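PDB 5IKY: oxalate biosynthetic component 1 from Burkholderia thailandensis, which produces oxalate as a bifunctional enzyme of quorum sensing-dependent oxalogenesis, combining serine hydrolase and lyase activities. Local coordinates for residues 349-354 against 377-382. Sequence-based numbering, arbitrary orientation.
Sequences IEVFNH and FMLVAA
Met378 is gripped between Ile349 and Val351 of the parallel neighbouring strand: Met378 N donates to Ile349 O (2.7 Å), and Met378 O accepts from Val351 N (2.6 Å), so Met378 spends both its backbone polar groups here. The third bond, Val380 N to Val351 O at 3.1 Å, is nearly as straight at the hydrogen (153°), but Val380 N sits above the carbonyl plane of Val351, 39° out of it. The backbone groups of Glu350 and Phe377 bond to the flanking strands instead: Glu350 pairs with Phe313, its O also meeting Ser314 OG, and Phe377 pairs with Lys447 and Ser449.

One face is apolar and packs toward helix 418-442. Here Phe377 CD1 rests obliquely against Ile349 CB (3.5 Å), Val351 CG2 meets the ring edge, and Leu379 CD2 lies beside Val351 CB; in this buried layer beta-branched and aromatic groups need no polar partner. Beyond the strand, Phe352 CG is anti to its own carbonyl carbon (chi1 -76°), which brings the ring back over Val380, whose CG2 makes a CH-pi contact 3.9 Å from the centroid. Asn353 N-caps the next helix, OD1 accepting from Ile356 N. On the face shared with Met378, acidic Glu350 brings its side chain within about 4 Å of the magnesium ion, consistent with adjacent parallel strands of a TIM-barrel lyase domain, the metal site of His227 and Glu477 lying at its C-terminal mouth.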
loop_
_atom_site.group_PDB
_atom_site.type_symbol
_atom_site.label_atom_id
_atom_site.label_comp_id
_atom_site.label_asym_id
_atom_site.label_seq_id
_atom_site.Cartn_x
_atom_site.Cartn_y
_atom_site.Cartn_z
ATOM N N ILE A 349 9.357 10.942 -22.599
ATOM C CA ILE A 349 9.185 11.074 -24.033
ATOM C C ILE A 349 8.162 10.072 -24.535
ATOM O O ILE A 349 8.409 8.867 -24.537
ATOM C CB ILE A 349 10.506 10.869 -24.785
ATOM C CG1 ILE A 349 11.665 11.513 -24.015
ATOM C CG2 ILE A 349 10.397 11.416 -26.199
ATOM C CD1 ILE A 349 11.519 12.996 -23.810
ATOM N N GLU A 350 7.005 10.574 -24.948
ATOM C CA GLU A 350 6.000 9.722 -25.560
ATOM C C GLU A 350 6.367 9.525 -27.024
ATOM O O GLU A 350 6.196 10.427 -27.844
ATOM C CB GLU A 350 4.606 10.329 -25.413
ATOM C CG GLU A 350 4.260 10.726 -23.985
ATOM C CD GLU A 350 2.841 10.355 -23.598
ATOM O OE1 GLU A 350 1.907 11.102 -23.961
ATOM O OE2 GLU A 350 2.660 9.319 -22.922
ATOM N N VAL A 351 6.901 8.352 -27.341
ATOM C CA VAL A 351 7.363 8.065 -28.690
ATOM C C VAL A 351 6.221 7.538 -29.557
ATOM O O VAL A 351 5.977 6.333 -29.622
ATOM C CB VAL A 351 8.521 7.055 -28.672
ATOM C CG1 VAL A 351 9.044 6.823 -30.075
ATOM C CG2 VAL A 351 9.636 7.559 -27.766
ATOM N N PHE A 352 5.519 8.454 -30.215
ATOM C CA PHE A 352 4.379 8.091 -31.047
ATOM C C PHE A 352 4.795 7.639 -32.443
ATOM O O PHE A 352 4.201 6.716 -33.002
ATOM C CB PHE A 352 3.407 9.267 -31.159
ATOM C CG PHE A 352 2.569 9.482 -29.933
ATOM C CD1 PHE A 352 1.435 8.716 -29.712
ATOM C CD2 PHE A 352 2.905 10.454 -29.007
ATOM C CE1 PHE A 352 0.659 8.910 -28.590
ATOM C CE2 PHE A 352 2.126 10.654 -27.882
ATOM C CZ PHE A 352 1.003 9.881 -27.674
ATOM N N ASN A 353 5.807 8.294 -33.004
ATOM C CA ASN A 353 6.196 8.045 -34.389
ATOM C C ASN A 353 7.703 8.149 -34.617
ATOM O O ASN A 353 8.452 8.533 -33.718
ATOM C CB ASN A 353 5.467 9.018 -35.317
ATOM C CG ASN A 353 5.522 10.449 -34.819
ATOM O OD1 ASN A 353 6.591 11.061 -34.774
ATOM N ND2 ASN A 353 4.366 11.000 -34.462
ATOM N N HIS A 354 8.138 7.815 -35.828
ATOM C CA HIS A 354 9.556 7.846 -36.176
ATOM C C HIS A 354 10.122 9.264 -36.183
ATOM O O HIS A 354 11.317 9.459 -35.964
ATOM C CB HIS A 354 9.790 7.185 -37.535
ATOM C CG HIS A 354 9.713 5.691 -37.498
ATOM N ND1 HIS A 354 10.666 4.914 -36.876
ATOM C CD2 HIS A 354 8.796 4.831 -37.999
ATOM C CE1 HIS A 354 10.341 3.639 -36.998
ATOM N NE2 HIS A 354 9.209 3.562 -37.676
ATOM N N PHE A 377 11.636 6.989 -21.682
ATOM C CA PHE A 377 10.969 6.836 -22.968
ATOM C C PHE A 377 9.741 5.941 -22.888
ATOM O O PHE A 377 9.739 4.920 -22.201
ATOM C CB PHE A 377 11.939 6.285 -24.014
ATOM C CG PHE A 377 12.979 7.272 -24.452
ATOM C CD1 PHE A 377 12.685 8.221 -25.415
ATOM C CD2 PHE A 377 14.246 7.255 -23.898
ATOM C CE1 PHE A 377 13.640 9.134 -25.822
ATOM C CE2 PHE A 377 15.205 8.163 -24.300
ATOM C CZ PHE A 377 14.902 9.105 -25.263
ATOM N N MET A 378 8.702 6.344 -23.614
ATOM C CA MET A 378 7.454 5.599 -23.707
ATOM C C MET A 378 7.180 5.224 -25.161
ATOM O O MET A 378 6.929 6.099 -25.992
ATOM C CB MET A 378 6.295 6.430 -23.151
ATOM C CG MET A 378 5.137 5.613 -22.617
ATOM S SD MET A 378 5.697 4.371 -21.449
ATOM C CE MET A 378 4.987 2.924 -22.205
ATOM N N LEU A 379 7.229 3.933 -25.472
ATOM C CA LEU A 379 6.962 3.482 -26.836
ATOM C C LEU A 379 5.478 3.233 -27.060
ATOM O O LEU A 379 4.924 2.244 -26.581
ATOM C CB LEU A 379 7.749 2.212 -27.161
ATOM C CG LEU A 379 9.274 2.312 -27.194
ATOM C CD1 LEU A 379 9.872 1.009 -27.703
ATOM C CD2 LEU A 379 9.727 3.490 -28.043
ATOM N N VAL A 380 4.841 4.139 -27.793
ATOM C CA VAL A 380 3.438 3.984 -28.152
ATOM C C VAL A 380 3.325 3.108 -29.393
ATOM O O VAL A 380 3.184 3.608 -30.509
ATOM C CB VAL A 380 2.770 5.344 -28.410
ATOM C CG1 VAL A 380 1.260 5.193 -28.447
ATOM C CG2 VAL A 380 3.178 6.338 -27.334
ATOM N N ALA A 381 3.394 1.797 -29.193
ATOM C CA ALA A 381 3.452 0.853 -30.305
ATOM C C ALA A 381 2.067 0.400 -30.755
ATOM O O ALA A 381 1.114 0.427 -29.979
ATOM C CB ALA A 381 4.299 -0.351 -29.922
ATOM N N ALA A 382 1.978 -0.006 -32.022
ATOM C CA ALA A 382 0.754 -0.536 -32.623
ATOM C C ALA A 382 -0.374 0.496 -32.686
ATOM O O ALA A 382 -1.542 0.136 -32.807
ATOM C CB ALA A 382 0.289 -1.783 -31.872
#